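Local coordinates for hypoxanthine-guanine phosphoribosyltransferase (Thermus thermophilus, PDB 3ACD), which transfers the phosphoribosyl group of 5-phospho-alpha-D-ribose 1-diphosphate to hypoxanthine or guanine, yielding IMP or GMP in purine salvage, at the interface of chains A and B. Sequence-based numbering; all coordinates share one arbitrary frame. Chains: chain A/B, Hypoxanthine-guanine phosphoribosyltransferase.

Contact 1: the interface of chains A and B. Residues chain A 56-57, 59, 61, 63, 65; chain B 5, 169.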
# COMPACT_ATOMS: atom_id res chain seq x y z
N VAL A 56 -7.80 5.65 1.09
CA VAL A 56 -7.74 6.27 2.41
C VAL A 56 -7.45 7.77 2.34
O VAL A 56 -7.96 8.54 3.16
CB VAL A 56 -6.71 5.57 3.34
CG1 VAL A 56 -7.10 4.10 3.52
CG2 VAL A 56 -5.30 5.69 2.78
N ARG A 57 -6.66 8.18 1.36
CA ARG A 57 -6.34 9.60 1.20
C ARG A 57 -7.54 10.40 0.70
O ARG A 57 -7.47 11.63 0.60
CB ARG A 57 -5.16 9.77 0.25
CG ARG A 57 -3.82 9.44 0.91
CD ARG A 57 -2.66 9.62 -0.05
NE ARG A 57 -2.58 8.55 -1.04
CZ ARG A 57 -1.59 8.44 -1.92
NH1 ARG A 57 -0.61 9.34 -1.92
NH2 ARG A 57 -1.56 7.43 -2.79
N ILE A 59 -10.58 9.81 2.20
CA ILE A 59 -11.54 9.65 3.29
C ILE A 59 -11.13 10.54 4.46
O ILE A 59 -10.35 10.13 5.33
CB ILE A 59 -11.60 8.19 3.79
CG1 ILE A 59 -12.01 7.25 2.65
CG2 ILE A 59 -12.61 8.08 4.93
CD1 ILE A 59 -11.94 5.78 3.02
N LEU A 61 -11.68 11.32 7.53
CA LEU A 61 -12.27 10.88 8.79
C LEU A 61 -11.17 10.24 9.63
O LEU A 61 -10.14 9.82 9.09
CB LEU A 61 -13.34 9.80 8.56
CG LEU A 61 -14.69 10.15 7.93
CD1 LEU A 61 -15.47 8.86 7.70
CD2 LEU A 61 -15.45 11.09 8.86
N LEU A 63 -9.44 7.34 11.25
CA LEU A 63 -9.58 5.92 11.00
C LEU A 63 -8.29 5.17 11.25
O LEU A 63 -7.21 5.77 11.29
CB LEU A 63 -10.05 5.69 9.56
CG LEU A 63 -9.20 6.30 8.43
CD1 LEU A 63 -7.98 5.42 8.15
CD2 LEU A 63 -10.05 6.42 7.16
N MET A 65 -6.06 1.30 10.40
CA MET A 65 -5.88 0.35 9.32
C MET A 65 -5.15 -0.90 9.77
O MET A 65 -4.48 -0.92 10.81
CB MET A 65 -5.05 0.97 8.19
CG MET A 65 -5.50 2.35 7.71
SD MET A 65 -4.29 2.99 6.50
CE MET A 65 -4.81 4.72 6.36
N PHE B 5 -8.71 17.19 6.46
CA PHE B 5 -7.31 16.90 6.77
C PHE B 5 -6.66 18.16 7.32
O PHE B 5 -6.53 19.15 6.61
CB PHE B 5 -6.57 16.42 5.52
CG PHE B 5 -7.08 15.12 4.95
CD1 PHE B 5 -7.14 13.98 5.74
CD2 PHE B 5 -7.51 15.04 3.63
CE1 PHE B 5 -7.61 12.77 5.23
CE2 PHE B 5 -7.99 13.84 3.11
CZ PHE B 5 -8.04 12.70 3.91
N ASN B 169 -3.93 8.19 6.94
CA ASN B 169 -4.65 8.64 5.75
C ASN B 169 -4.45 10.09 5.31
O ASN B 169 -4.97 10.50 4.27
CB ASN B 169 -6.15 8.33 5.90
CG ASN B 169 -6.77 8.99 7.13
OD1 ASN B 169 -6.17 9.01 8.21
ND2 ASN B 169 -7.98 9.49 6.98
O HOH W 1 -7.04 9.03 10.82
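In this type I phosphoribosyltransferase, the backbone of chain A leaves helix 49-56 at A:Val56 and runs on extended past A:Ile59 and A:Leu61, turning the carbonyls of those two residues toward B:Asn169. At this part of the interface of the deposited pair, a loop asparagine of one chain thus caps the segment that follows helix 49-56 of the other. Its primary amide reads both carbonyls: ND2 of B:Asn169 donates to A:Ile59 O at 3.0 Å and to A:Leu61 O at 3.0 Å. The first acceptor lies in the amide plane and is approached almost head-on, with a C=O...N angle of 166°, whereas the second is tilted 22° from that plane. With CG between the backbone N and the carbonyl carbon (chi1 58°), the amide is carried to the two carbonyls. B:Asn169 OD1 holds a water at 2.8 Å that is also hydrogen-bonded to A:Leu63 N and, more distantly, to A:Leu63 O, which helps to fix which way round the amide sits. The isobutyl group of A:Leu63 faces the amide from the opposite direction, CG lying 3.8 Å from B:Asn169 CG. A:Met65 stretches its CE methyl to within 3.9 Å of B:Asn169 CB. B:Phe5 brings its ring edge to the segment, CE2 standing 3.4 Å from A:Arg57 O, with B:Asn169 ND2 in the ring plane.

Contact 2: the interface of chains A and B. Residues chain A 49-50, 53-54, 57; chain B 49-50, 53-54, 57.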
# COMPACT_ATOMS: atom_id res chain seq x y z
N PHE A 49 -3.22 -3.08 -2.19
CA PHE A 49 -2.46 -2.02 -1.54
C PHE A 49 -2.45 -0.64 -2.21
O PHE A 49 -2.38 0.37 -1.51
CB PHE A 49 -1.04 -2.50 -1.22
CG PHE A 49 -0.02 -2.23 -2.29
CD1 PHE A 49 0.82 -1.12 -2.19
CD2 PHE A 49 0.14 -3.10 -3.36
CE1 PHE A 49 1.82 -0.89 -3.14
CE2 PHE A 49 1.13 -2.87 -4.33
CZ PHE A 49 1.97 -1.77 -4.21
N ILE A 50 -2.54 -0.58 -3.54
CA ILE A 50 -2.55 0.71 -4.22
C ILE A 50 -3.94 1.33 -4.11
O ILE A 50 -4.09 2.53 -3.85
CB ILE A 50 -2.08 0.57 -5.70
CG1 ILE A 50 -0.62 0.11 -5.71
CG2 ILE A 50 -2.24 1.90 -6.43
CD1 ILE A 50 0.06 0.12 -7.07
N ALA A 53 -4.11 2.67 -0.70
CA ALA A 53 -3.35 3.91 -0.56
C ALA A 53 -4.10 5.12 -1.11
O ALA A 53 -4.12 6.18 -0.48
CB ALA A 53 -1.99 3.78 -1.26
N ASP A 54 -4.73 4.97 -2.27
CA ASP A 54 -5.46 6.08 -2.86
C ASP A 54 -6.80 6.33 -2.16
O ASP A 54 -7.18 7.47 -1.93
CB ASP A 54 -5.71 5.83 -4.35
CG ASP A 54 -4.44 5.85 -5.17
OD1 ASP A 54 -3.37 6.16 -4.60
OD2 ASP A 54 -4.50 5.54 -6.38
N ARG A 57 -6.66 8.18 1.36
CA ARG A 57 -6.34 9.60 1.20
C ARG A 57 -7.54 10.40 0.70
O ARG A 57 -7.47 11.63 0.60
CB ARG A 57 -5.16 9.77 0.25
CG ARG A 57 -3.82 9.44 0.91
CD ARG A 57 -2.66 9.62 -0.05
NE ARG A 57 -2.58 8.55 -1.04
CZ ARG A 57 -1.59 8.44 -1.92
NH1 ARG A 57 -0.61 9.34 -1.92
NH2 ARG A 57 -1.56 7.43 -2.79
N PHE B 49 3.47 1.75 3.10
CA PHE B 49 2.59 1.33 2.01
C PHE B 49 2.12 2.40 1.02
O PHE B 49 1.91 2.09 -0.15
CB PHE B 49 1.41 0.51 2.56
CG PHE B 49 0.19 1.32 2.90
CD1 PHE B 49 -0.87 1.39 2.01
CD2 PHE B 49 0.08 1.96 4.13
CE1 PHE B 49 -2.04 2.08 2.34
CE2 PHE B 49 -1.09 2.65 4.47
CZ PHE B 49 -2.15 2.71 3.57
N ILE B 50 1.96 3.65 1.47
CA ILE B 50 1.53 4.70 0.56
C ILE B 50 2.72 5.17 -0.28
O ILE B 50 2.60 5.37 -1.50
CB ILE B 50 0.87 5.88 1.34
CG1 ILE B 50 -0.41 5.37 2.01
CG2 ILE B 50 0.56 7.04 0.39
CD1 ILE B 50 -1.30 6.43 2.64
N ALA B 53 3.13 2.58 -2.85
CA ALA B 53 2.11 2.68 -3.89
C ALA B 53 2.43 3.78 -4.91
O ALA B 53 2.28 3.58 -6.11
CB ALA B 53 0.73 2.93 -3.27
N ASP B 54 2.87 4.94 -4.42
CA ASP B 54 3.19 6.04 -5.33
C ASP B 54 4.51 5.82 -6.05
O ASP B 54 4.63 6.11 -7.24
CB ASP B 54 3.24 7.36 -4.57
CG ASP B 54 1.88 7.79 -4.05
OD1 ASP B 54 0.88 7.12 -4.37
OD2 ASP B 54 1.81 8.80 -3.31
N ARG B 57 4.52 3.24 -9.07
CA ARG B 57 3.83 3.77 -10.24
C ARG B 57 4.68 4.80 -10.98
O ARG B 57 4.29 5.29 -12.03
CB ARG B 57 2.49 4.40 -9.83
CG ARG B 57 1.42 3.35 -9.55
CD ARG B 57 0.10 3.99 -9.15
NE ARG B 57 0.13 4.50 -7.78
CZ ARG B 57 -0.94 5.01 -7.17
NH1 ARG B 57 -2.10 5.08 -7.82
NH2 ARG B 57 -0.85 5.45 -5.91
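A:Asp54 and B:Arg57, with their twins A:Arg57 and B:Asp54, form paired salt bridges about the two-fold axis that relates helix 49-56 of the two phosphoribosyltransferase chains, probably a dimer, as is usual in this family. Each guanidinium grips the opposite carboxylate end-on: A:Arg57 NH1 donates to B:Asp54 OD2 at 2.8 Å, on its syn lone pair, and A:Arg57 NH2 to B:Asp54 OD1 at 2.9 Å. The two planes are nearly coplanar, 24° apart. Within one chain, A:Arg57 NE bonds A:Ala53 O at 2.9 Å from above the carbonyl plane, and NH2 also makes a salt bridge to A:Asp54 OD1, weak as a hydrogen bond (122° at H); the bend of the arginine chain at chi3 (-75°) brings the guanidinium back over the helix end for these links. The two arginines probably offset the like charges of the aspartates, whose OD1 atoms are 4.4 Å apart. Replacing A:Arg57 by a leucine would probably leave the B:Asp54 carboxylate without its cross-chain mate and A:Ala53 O without this donor. Apolar groups pack against the charged pairs. B:Ile50 CG2 sits over the centre of the A:Arg57 guanidinium face, 3.5 Å from CZ. At the axis the A:Ala53 and B:Ala53 CB methyls press together at 3.5 Å, a tight fit, and A:Phe49 CE1 reaches B:Ala53 CA at 3.7 Å.

Contact 3: the interface of chains A and B. Residues chain A 46, 69, 71, 86; chain B 90.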
# COMPACT_ATOMS: atom_id res chain seq x y z
N ASN A 46 -1.92 -9.13 -1.54
CA ASN A 46 -1.08 -7.99 -1.92
C ASN A 46 -1.77 -7.04 -2.89
O ASN A 46 -1.47 -5.85 -2.93
CB ASN A 46 0.21 -8.48 -2.60
CG ASN A 46 1.14 -9.22 -1.66
OD1 ASN A 46 2.09 -9.87 -2.10
ND2 ASN A 46 0.90 -9.11 -0.37
N ALA A 69 -3.26 -11.14 4.67
CA ALA A 69 -2.98 -11.88 3.45
C ALA A 69 -3.85 -13.12 3.46
O ALA A 69 -3.88 -13.86 4.44
CB ALA A 69 -1.51 -12.25 3.38
N SER A 71 -5.64 -16.44 0.78
CA SER A 71 -5.50 -17.19 -0.47
C SER A 71 -6.50 -18.34 -0.54
O SER A 71 -6.85 -18.94 0.48
CB SER A 71 -4.08 -17.73 -0.60
OG SER A 71 -3.13 -16.68 -0.59
N LEU A 86 -2.49 -15.95 5.21
CA LEU A 86 -1.03 -15.97 5.30
C LEU A 86 -0.53 -14.84 6.20
O LEU A 86 0.65 -14.80 6.55
CB LEU A 86 -0.43 -15.82 3.90
CG LEU A 86 -0.98 -16.77 2.83
CD1 LEU A 86 -0.28 -16.51 1.51
CD2 LEU A 86 -0.80 -18.21 3.26
N ARG B 90 7.63 -13.78 1.01
CA ARG B 90 6.97 -14.85 0.28
C ARG B 90 7.71 -15.19 -1.02
O ARG B 90 7.69 -16.34 -1.46
CB ARG B 90 5.53 -14.48 -0.04
CG ARG B 90 4.62 -14.42 1.18
CD ARG B 90 3.23 -13.92 0.82
NE ARG B 90 2.61 -14.72 -0.23
CZ ARG B 90 1.40 -14.49 -0.73
NH1 ARG B 90 0.67 -13.47 -0.28
NH2 ARG B 90 0.91 -15.28 -1.68
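One face of the B:Arg90 guanidinium is capped by the A:Leu86 CD1 methyl, which stands over its centre, 3.4 Å from CZ. On the opposite side of the plane, beyond NH1, lies A:Asn46, whose amide OD1 is 4.3 Å from B:Arg90 NH1, too far for a direct bond. Around the rim, on the leucine side of the plane, the A:Ala69 CB methyl approaches NH1 and the A:Ser71 hydroxyl OG approaches NH2, each at 4.4 Å. In this interface an arginine from a loop of one phosphoribosyltransferase chain is thus laid against residues of the other. The arm runs out extended as far as CD; the two side chains cross at about a right angle, and the bend at chi3 (56°) turns the guanidinium face to the methyl. A:Leu86, between the short strand segments at 85 and 87, extends CD1 away from its CA (chi2 -179°) to reach the face. A:Asn46 follows a cis peptide bond, and the arginine of one chain lies near the pyrophosphate-binding loop of the other, as this loop is known in the family; its charge could well influence the site, although the structure alone does not show this. The methyl is almost evenly shared by the guanidinium nitrogens, A:Leu86 CD1 lying 3.6 Å from B:Arg90 NH2 and 3.7 Å from B:Arg90 NH1.

Contact 2 straddles the two-fold axis of the assembly, and contacts 1 and 3 lie farther out, in different directions, each repeated with the chains exchanged. The C-alpha centres of contacts 1 and 2 are about 12 Å apart, those of contacts 2 and 3 about 18 Å, and those of contacts 1 and 3 about 24 Å. A:Arg57 joins contacts 1 and 2, lending its backbone carbonyl to one and its guanidinium to the other, and helix 49-56 serves both. Strand 64-70 runs from contact 1 to contact 3. This continuity would suit a stable dimer that brings one chain close to the other's active-site loop.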